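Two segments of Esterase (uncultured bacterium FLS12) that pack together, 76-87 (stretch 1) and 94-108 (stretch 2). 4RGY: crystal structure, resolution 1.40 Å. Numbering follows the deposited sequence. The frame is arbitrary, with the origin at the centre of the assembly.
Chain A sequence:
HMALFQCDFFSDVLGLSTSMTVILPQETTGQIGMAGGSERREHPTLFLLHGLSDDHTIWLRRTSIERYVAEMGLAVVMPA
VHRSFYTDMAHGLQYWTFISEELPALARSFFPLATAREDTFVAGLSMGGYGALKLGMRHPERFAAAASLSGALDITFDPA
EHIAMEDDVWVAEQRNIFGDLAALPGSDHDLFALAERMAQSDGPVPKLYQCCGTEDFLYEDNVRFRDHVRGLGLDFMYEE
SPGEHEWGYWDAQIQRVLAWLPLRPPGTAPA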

ATOM      1  N   VAL A  76       2.545  14.346   9.940  1.00 13.11           N
ATOM      2  CA  VAL A  76       1.114  14.422   9.692  1.00 11.87           C
ATOM      3  C   VAL A  76       0.496  13.030   9.822  1.00 12.47           C
ATOM      4  O   VAL A  76       0.994  12.058   9.246  1.00 14.32           O
ATOM      5  CB  VAL A  76       0.807  14.993   8.294  1.00 11.99           C
ATOM      6  CG1 VAL A  76      -0.688  15.204   8.130  1.00 13.57           C
ATOM      7  CG2 VAL A  76       1.524  16.325   8.081  1.00 13.50           C
ATOM      8  N   VAL A  77      -0.592  12.947  10.582  1.00 11.29           N
ATOM      9  CA  VAL A  77      -1.290  11.683  10.804  1.00 11.65           C
ATOM     10  C   VAL A  77      -2.692  11.800  10.233  1.00 11.19           C
ATOM     11  O   VAL A  77      -3.456  12.669  10.649  1.00 12.03           O
ATOM     12  CB  VAL A  77      -1.366  11.332  12.311  1.00 11.43           C
ATOM     13  CG1 VAL A  77      -2.227  10.086  12.548  1.00 13.46           C
ATOM     14  CG2 VAL A  77       0.041  11.120  12.883  1.00 13.69           C
ATOM     15  N   MET A  78      -3.026  10.919   9.293  1.00 12.03           N
ATOM     16  CA  MET A  78      -4.282  10.959   8.559  1.00 11.27           C
ATOM     17  C   MET A  78      -5.027   9.645   8.769  1.00 12.48           C
ATOM     18  O   MET A  78      -4.758   8.647   8.101  1.00 12.26           O
ATOM     19  CB  MET A  78      -4.000  11.196   7.072  1.00 11.59           C
ATOM     20  CG  MET A  78      -3.526  12.619   6.784  1.00 12.32           C
ATOM     21  SD  MET A  78      -2.503  12.798   5.310  1.00 12.73           S
ATOM     22  CE  MET A  78      -0.964  12.028   5.838  1.00 13.73           C
ATOM     23  N   PRO A  79      -5.977   9.643   9.704  1.00 11.80           N
ATOM     24  CA  PRO A  79      -6.692   8.405  10.021  1.00 12.59           C
ATOM     25  C   PRO A  79      -8.037   8.305   9.316  1.00 11.20           C
ATOM     26  O   PRO A  79      -8.392   9.225   8.577  1.00 12.19           O
ATOM     27  CB  PRO A  79      -6.938   8.556  11.499  1.00 14.54           C
ATOM     28  CG  PRO A  79      -7.165  10.037  11.689  1.00 14.48           C
ATOM     29  CD  PRO A  79      -6.284  10.720  10.663  1.00 13.36           C
ATOM     30  N   ALA A  80      -8.736   7.191   9.521  1.00 12.25           N
ATOM     31  CA  ALA A  80     -10.041   6.938   8.913  1.00 12.50           C
ATOM     32  C   ALA A  80     -11.103   6.782   9.987  1.00 12.37           C
ATOM     33  O   ALA A  80     -10.883   6.085  10.986  1.00 14.55           O
ATOM     34  CB  ALA A  80      -9.978   5.684   8.059  1.00 13.67           C
ATOM     35  N   VAL A  81     -12.260   7.414   9.791  1.00 12.41           N
ATOM     36  CA  VAL A  81     -13.366   7.258  10.736  1.00 13.55           C
ATOM     37  C   VAL A  81     -14.695   6.917  10.073  1.00 12.32           C
ATOM     38  O   VAL A  81     -15.760   7.069  10.694  1.00 12.68           O
ATOM     39  CB  VAL A  81     -13.565   8.501  11.628  1.00 12.67           C
ATOM     40  CG1 VAL A  81     -12.284   8.799  12.397  1.00 13.87           C
ATOM     41  CG2 VAL A  81     -13.997   9.707  10.787  1.00 12.53           C
ATOM     42  N   HIS A  82     -14.638   6.471   8.821  1.00 13.23           N
ATOM     43  CA  HIS A  82     -15.846   6.081   8.094  1.00 12.86           C
ATOM     44  C   HIS A  82     -16.866   7.226   8.087  1.00 11.88           C
ATOM     45  O   HIS A  82     -16.460   8.386   8.012  1.00 13.13           O
ATOM     46  CB  HIS A  82     -16.374   4.763   8.655  1.00 14.44           C
ATOM     47  CG  HIS A  82     -15.321   3.702   8.684  1.00 15.97           C
ATOM     48  ND1 HIS A  82     -15.097   2.896   9.779  1.00 19.27           N
ATOM     49  CD2 HIS A  82     -14.386   3.359   7.766  1.00 17.93           C
ATOM     50  CE1 HIS A  82     -14.085   2.086   9.523  1.00 18.78           C
ATOM     51  NE2 HIS A  82     -13.635   2.348   8.309  1.00 18.91           N
ATOM     52  N   ARG A  83     -18.164   6.940   8.154  1.00 13.37           N
ATOM     53  CA  ARG A  83     -19.169   7.999   8.078  1.00 14.60           C
ATOM     54  C   ARG A  83     -19.716   8.315   9.470  1.00 16.72           C
ATOM     55  O   ARG A  83     -20.928   8.341   9.690  1.00 19.28           O
ATOM     56  CB  ARG A  83     -20.295   7.615   7.110  1.00 15.26           C
ATOM     57  CG  ARG A  83     -19.843   7.438   5.659  1.00 15.71           C
ATOM     58  CD  ARG A  83     -20.988   6.938   4.777  1.00 14.85           C
ATOM     59  NE  ARG A  83     -22.123   7.860   4.824  1.00 13.69           N
ATOM     60  CZ  ARG A  83     -22.314   8.857   3.962  1.00 14.43           C
ATOM     61  NH1 ARG A  83     -21.467   9.047   2.953  1.00 15.69           N
ATOM     62  NH2 ARG A  83     -23.367   9.654   4.098  1.00 16.95           N
ATOM     63  N   SER A  84     -18.811   8.583  10.407  1.00 14.70           N
ATOM     64  CA  SER A  84     -19.169   8.668  11.823  1.00 13.65           C
ATOM     65  C   SER A  84     -19.287  10.073  12.394  1.00 12.30           C
ATOM     66  O   SER A  84     -19.731  10.238  13.524  1.00 12.31           O
ATOM     67  CB  SER A  84     -18.102   7.965  12.635  1.00 13.52           C
ATOM     68  OG  SER A  84     -16.877   8.667  12.542  1.00 13.56           O
ATOM     69  N   PHE A  85     -18.876  11.081  11.637  1.00 12.64           N
ATOM     70  CA  PHE A  85     -18.808  12.428  12.184  1.00 11.57           C
ATOM     71  C   PHE A  85     -17.984  12.495  13.482  1.00 11.32           C
ATOM     72  O   PHE A  85     -18.249  13.328  14.341  1.00 12.89           O
ATOM     73  CB  PHE A  85     -20.218  13.037  12.364  1.00 13.48           C
ATOM     74  CG  PHE A  85     -20.619  13.933  11.238  1.00 14.33           C
ATOM     75  CD1 PHE A  85     -21.133  13.403  10.060  1.00 13.92           C
ATOM     76  CD2 PHE A  85     -20.439  15.304  11.332  1.00 15.55           C
ATOM     77  CE1 PHE A  85     -21.470  14.227   9.006  1.00 18.06           C
ATOM     78  CE2 PHE A  85     -20.782  16.139  10.280  1.00 17.77           C
ATOM     79  CZ  PHE A  85     -21.302  15.597   9.121  1.00 18.68           C
ATOM     80  N   TYR A  86     -16.965  11.644  13.605  1.00 11.03           N
ATOM     81  CA  TYR A  86     -16.053  11.734  14.756  1.00 11.28           C
ATOM     82  C   TYR A  86     -16.835  11.632  16.067  1.00 12.37           C
ATOM     83  O   TYR A  86     -16.535  12.312  17.047  1.00 13.57           O
ATOM     84  CB  TYR A  86     -15.211  13.030  14.663  1.00 12.83           C
ATOM     85  CG  TYR A  86     -14.414  13.035  13.374  1.00 11.37           C
ATOM     86  CD1 TYR A  86     -13.159  12.448  13.306  1.00 11.77           C
ATOM     87  CD2 TYR A  86     -14.944  13.578  12.207  1.00 12.62           C
ATOM     88  CE1 TYR A  86     -12.442  12.407  12.120  1.00 11.76           C
ATOM     89  CE2 TYR A  86     -14.233  13.546  11.012  1.00 12.08           C
ATOM     90  CZ  TYR A  86     -12.983  12.954  10.979  1.00 11.69           C
ATOM     91  OH  TYR A  86     -12.268  12.876   9.809  1.00 12.29           O
ATOM     92  N   THR A  87     -17.830  10.750  16.072  1.00 10.50           N
ATOM     93  CA  THR A  87     -18.768  10.623  17.184  1.00 11.23           C
ATOM     94  C   THR A  87     -18.795   9.193  17.738  1.00 11.55           C
ATOM     95  O   THR A  87     -18.657   8.225  16.979  1.00 13.72           O
ATOM     96  CB  THR A  87     -20.182  11.026  16.706  1.00 11.52           C
ATOM     97  OG1 THR A  87     -20.144  12.375  16.223  1.00 11.95           O
ATOM     98  CG2 THR A  87     -21.225  10.935  17.825  1.00 11.98           C
ATOM     99  N   GLN A  94     -17.369   3.399  18.405  1.00 14.00           N
ATOM    100  CA  GLN A  94     -16.947   4.502  19.253  1.00 15.02           C
ATOM    101  C   GLN A  94     -15.861   5.347  18.602  1.00 14.43           C
ATOM    102  O   GLN A  94     -14.715   5.365  19.050  1.00 12.90           O
ATOM    103  CB  GLN A  94     -16.485   3.960  20.609  1.00 16.88           C
ATOM    104  CG  GLN A  94     -17.589   3.232  21.373  1.00 18.73           C
ATOM    105  CD  GLN A  94     -18.653   4.167  21.921  1.00 24.63           C
ATOM    106  OE1 GLN A  94     -19.678   4.417  21.277  1.00 26.15           O
ATOM    107  NE2 GLN A  94     -18.419   4.684  23.121  1.00 30.95           N
ATOM    108  N   TYR A  95     -16.238   6.070  17.550  1.00 13.53           N
ATOM    109  CA  TYR A  95     -15.260   6.826  16.766  1.00 12.99           C
ATOM    110  C   TYR A  95     -14.698   8.079  17.453  1.00 11.62           C
ATOM    111  O   TYR A  95     -13.600   8.509  17.130  1.00 13.42           O
ATOM    112  CB  TYR A  95     -15.827   7.185  15.400  1.00 12.80           C
ATOM    113  CG  TYR A  95     -15.997   5.999  14.472  1.00 12.66           C
ATOM    114  CD1 TYR A  95     -14.950   5.559  13.678  1.00 13.65           C
ATOM    115  CD2 TYR A  95     -17.216   5.344  14.382  1.00 15.41           C
ATOM    116  CE1 TYR A  95     -15.118   4.478  12.817  1.00 14.96           C
ATOM    117  CE2 TYR A  95     -17.394   4.284  13.532  1.00 15.81           C
ATOM    118  CZ  TYR A  95     -16.346   3.865  12.752  1.00 14.94           C
ATOM    119  OH  TYR A  95     -16.543   2.794  11.907  1.00 20.66           O
ATOM    120  N   TRP A  96     -15.445   8.661  18.390  1.00 12.78           N
ATOM    121  CA  TRP A  96     -14.916   9.777  19.178  1.00 12.29           C
ATOM    122  C   TRP A  96     -13.855   9.309  20.168  1.00 12.80           C
ATOM    123  O   TRP A  96     -12.788   9.925  20.279  1.00 12.89           O
ATOM    124  CB  TRP A  96     -16.031  10.482  19.941  1.00 12.21           C
ATOM    125  CG  TRP A  96     -15.515  11.443  20.988  1.00 12.39           C
ATOM    126  CD1 TRP A  96     -15.612  11.295  22.345  1.00 14.30           C
ATOM    127  CD2 TRP A  96     -14.851  12.703  20.769  1.00 12.82           C
ATOM    128  NE1 TRP A  96     -15.047  12.377  22.981  1.00 13.97           N
ATOM    129  CE2 TRP A  96     -14.572  13.253  22.042  1.00 14.31           C
ATOM    130  CE3 TRP A  96     -14.443  13.404  19.624  1.00 12.67           C
ATOM    131  CZ2 TRP A  96     -13.925  14.481  22.203  1.00 13.91           C
ATOM    132  CZ3 TRP A  96     -13.807  14.629  19.786  1.00 14.61           C
ATOM    133  CH2 TRP A  96     -13.551  15.152  21.069  1.00 15.53           C
ATOM    134  N   THR A  97     -14.124   8.214  20.874  1.00 12.66           N
ATOM    135  CA  THR A  97     -13.121   7.691  21.786  1.00 12.52           C
ATOM    136  C   THR A  97     -11.892   7.248  20.985  1.00 12.80           C
ATOM    137  O   THR A  97     -10.750   7.422  21.417  1.00 14.26           O
ATOM    138  CB  THR A  97     -13.694   6.562  22.664  1.00 12.79           C
ATOM    139  OG1 THR A  97     -14.716   7.117  23.504  1.00 14.57           O
ATOM    140  CG2 THR A  97     -12.622   5.946  23.556  1.00 14.70           C
ATOM    141  N   PHE A  98     -12.126   6.708  19.792  1.00 12.05           N
ATOM    142  CA  PHE A  98     -11.031   6.351  18.907  1.00 11.85           C
ATOM    143  C   PHE A  98     -10.202   7.582  18.529  1.00 13.32           C
ATOM    144  O   PHE A  98      -8.979   7.608  18.728  1.00 13.81           O
ATOM    145  CB  PHE A  98     -11.585   5.674  17.646  1.00 13.21           C
ATOM    146  CG  PHE A  98     -10.552   5.441  16.577  1.00 11.80           C
ATOM    147  CD1 PHE A  98      -9.515   4.526  16.772  1.00 13.29           C
ATOM    148  CD2 PHE A  98     -10.622   6.129  15.369  1.00 12.59           C
ATOM    149  CE1 PHE A  98      -8.566   4.305  15.787  1.00 15.01           C
ATOM    150  CE2 PHE A  98      -9.677   5.908  14.376  1.00 14.87           C
ATOM    151  CZ  PHE A  98      -8.647   4.994  14.586  1.00 15.31           C
ATOM    152  N   ILE A  99     -10.845   8.606  17.972  1.00 13.71           N
ATOM    153  CA  ILE A  99     -10.081   9.736  17.458  1.00 12.87           C
ATOM    154  C   ILE A  99      -9.430  10.568  18.572  1.00 13.98           C
ATOM    155  O   ILE A  99      -8.341  11.119  18.388  1.00 14.30           O
ATOM    156  CB  ILE A  99     -10.915  10.626  16.495  1.00 12.74           C
ATOM    157  CG1 ILE A  99     -10.004  11.490  15.621  1.00 15.21           C
ATOM    158  CG2 ILE A  99     -11.928  11.496  17.261  1.00 13.60           C
ATOM    159  CD1 ILE A  99      -9.180  10.710  14.614  1.00 14.14           C
ATOM    160  N   SER A 100     -10.082  10.644  19.731  1.00 13.77           N
ATOM    161  CA  SER A 100      -9.609  11.538  20.791  1.00 13.87           C
ATOM    162  C   SER A 100      -8.662  10.867  21.783  1.00 15.50           C
ATOM    163  O   SER A 100      -7.919  11.553  22.489  1.00 18.88           O
ATOM    164  CB  SER A 100     -10.796  12.146  21.548  1.00 15.52           C
ATOM    165  OG  SER A 100     -11.498  11.153  22.284  1.00 15.63           O
ATOM    166  N   GLU A 101      -8.683   9.537  21.839  1.00 14.94           N
ATOM    167  CA  GLU A 101      -7.883   8.810  22.823  1.00 18.26           C
ATOM    168  C   GLU A 101      -6.950   7.781  22.184  1.00 15.65           C
ATOM    169  O   GLU A 101      -5.723   7.897  22.263  1.00 16.99           O
ATOM    170  CB  GLU A 101      -8.785   8.131  23.861  1.00 17.87           C
ATOM    171  CG  GLU A 101      -9.756   9.064  24.590  1.00 20.69           C
ATOM    172  CD  GLU A 101      -9.065   9.970  25.589  1.00 25.37           C
ATOM    173  OE1 GLU A 101      -7.907   9.678  25.957  1.00 28.54           O
ATOM    174  OE2 GLU A 101      -9.680  10.975  26.006  1.00 26.63           O
ATOM    175  N   GLU A 102      -7.530   6.762  21.553  1.00 14.35           N
ATOM    176  CA  GLU A 102      -6.731   5.640  21.078  1.00 15.13           C
ATOM    177  C   GLU A 102      -5.818   5.975  19.909  1.00 14.26           C
ATOM    178  O   GLU A 102      -4.651   5.576  19.878  1.00 13.79           O
ATOM    179  CB  GLU A 102      -7.611   4.454  20.705  1.00 15.35           C
ATOM    180  CG  GLU A 102      -6.795   3.181  20.532  1.00 15.81           C
ATOM    181  CD  GLU A 102      -7.592   2.032  19.974  1.00 19.72           C
ATOM    182  OE1 GLU A 102      -8.528   2.273  19.191  1.00 19.52           O
ATOM    183  OE2 GLU A 102      -7.264   0.876  20.311  1.00 26.93           O
ATOM    184  N   LEU A 103      -6.347   6.693  18.931  1.00 13.78           N
ATOM    185  CA  LEU A 103      -5.584   6.960  17.723  1.00 15.00           C
ATOM    186  C   LEU A 103      -4.313   7.765  17.981  1.00 13.36           C
ATOM    187  O   LEU A 103      -3.247   7.366  17.511  1.00 13.81           O
ATOM    188  CB  LEU A 103      -6.464   7.627  16.678  1.00 14.57           C
ATOM    189  CG  LEU A 103      -5.907   7.814  15.281  1.00 15.88           C
ATOM    190  CD1 LEU A 103      -7.117   7.904  14.540  1.00 24.96           C
ATOM    191  CD2 LEU A 103      -5.127   9.091  15.108  1.00 15.79           C
ATOM    192  N   PRO A 104      -4.399   8.883  18.730  1.00 14.06           N
ATOM    193  CA  PRO A 104      -3.152   9.595  19.023  1.00 16.22           C
ATOM    194  C   PRO A 104      -2.175   8.733  19.822  1.00 14.46           C
ATOM    195  O   PRO A 104      -0.969   8.786  19.572  1.00 15.15           O
ATOM    196  CB  PRO A 104      -3.616  10.802  19.843  1.00 17.15           C
ATOM    197  CG  PRO A 104      -5.051  10.977  19.477  1.00 17.48           C
ATOM    198  CD  PRO A 104      -5.578   9.607  19.247  1.00 13.61           C
ATOM    199  N   ALA A 105      -2.683   7.933  20.756  1.00 16.13           N
ATOM    200  CA  ALA A 105      -1.817   7.039  21.519  1.00 17.17           C
ATOM    201  C   ALA A 105      -1.117   6.036  20.612  1.00 15.82           C
ATOM    202  O   ALA A 105       0.080   5.785  20.761  1.00 16.23           O
ATOM    203  CB  ALA A 105      -2.599   6.313  22.612  1.00 16.11           C
ATOM    204  N   LEU A 106      -1.861   5.452  19.674  1.00 14.25           N
ATOM    205  CA  LEU A 106      -1.273   4.476  18.762  1.00 15.25           C
ATOM    206  C   LEU A 106      -0.227   5.122  17.861  1.00 14.18           C
ATOM    207  O   LEU A 106       0.860   4.580  17.650  1.00 14.86           O
ATOM    208  CB  LEU A 106      -2.357   3.807  17.916  1.00 16.21           C
ATOM    209  CG  LEU A 106      -3.243   2.794  18.648  1.00 18.57           C
ATOM    210  CD1 LEU A 106      -4.428   2.402  17.787  1.00 21.06           C
ATOM    211  CD2 LEU A 106      -2.459   1.553  19.064  1.00 20.68           C
ATOM    212  N   ALA A 107      -0.547   6.288  17.318  1.00 13.85           N
ATOM    213  CA  ALA A 107       0.406   6.983  16.469  1.00 15.01           C
ATOM    214  C   ALA A 107       1.697   7.279  17.224  1.00 13.94           C
ATOM    215  O   ALA A 107       2.791   7.063  16.699  1.00 14.91           O
ATOM    216  CB  ALA A 107      -0.202   8.266  15.913  1.00 15.86           C
ATOM    217  N   ARG A 108       1.566   7.739  18.464  1.00 15.14           N
ATOM    218  CA  ARG A 108       2.730   8.064  19.282  1.00 16.26           C
ATOM    219  C   ARG A 108       3.520   6.818  19.696  1.00 16.22           C
ATOM    220  O   ARG A 108       4.729   6.892  19.919  1.00 17.47           O
ATOM    221  CB  ARG A 108       2.286   8.865  20.512  1.00 15.59           C
ATOM    222  CG  ARG A 108       1.911  10.296  20.173  1.00 16.79           C
ATOM    223  CD  ARG A 108       1.062  10.935  21.260  1.00 17.32           C
ATOM    224  NE  ARG A 108       0.744  12.316  20.909  1.00 16.57           N
ATOM    225  CZ  ARG A 108      -0.340  12.961  21.324  1.00 17.74           C
ATOM    226  NH1 ARG A 108      -1.219  12.350  22.104  1.00 20.63           N
ATOM    227  NH2 ARG A 108      -0.542  14.216  20.942  1.00 20.53           N
TER

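The strand that begins stretch 1 runs obliquely past the helix of stretch 2, their N-to-C directions 131° apart and their axes 10.5 Å apart at closest approach. Alternation along the strand decides which side chains meet the helix: Val77 and Pro79 point toward it, while Met78 points away. Val77, short and branched, touches residues one turn apart on the helix, its CG1 lying 4.0 Å from Leu103 CD2 and its CG2 4.2 Å from Ala107 CB. Alanine's single methyl fills the space here, and the CA atoms of Val77 and Ala107 are 7.6 Å apart.

Pro79 is a compact bump resting against the adjoining tips of Leu103 and Ile99. Its CB comes within 3.1 Å of Leu103 CD1, a very tight approach for two carbons, and its CG lies 3.6 Å from Ile99 CD1. Ile99 is also flanked by Tyr86, whose ring presents its edge, CD1 standing 4.0 Å from Ile99 CG1.

Tyr95 is the most deeply covered residue of the contact, and the loop of stretch 1 covers one face of its flat ring and meets its edge. Val81 O and Ser84 CB lie over one face, Ser84 CB only 3.3 Å from Tyr95 CD2. A small serine fits so close to the ring, and its OG turns back to donate a hydrogen bond to Val81 O (2.7 Å), bracing the loop. At the far end of this side chain, Tyr95 OH and His82 ND1 form a short, nearly straight hydrogen bond of 2.6 Å. The two rings meet rim to rim with planes at 88°, so the imidazole of His82 meets the phenol of Tyr95 at its edge, and neither ring lies over the other's face.

At the start of the helix, Tyr95 N makes a weak hydrogen bond to Thr87 O (3.3 Å). Nearby, Tyr86 O sits 3.5 Å from Trp96 CB, while the end of the indole leads away.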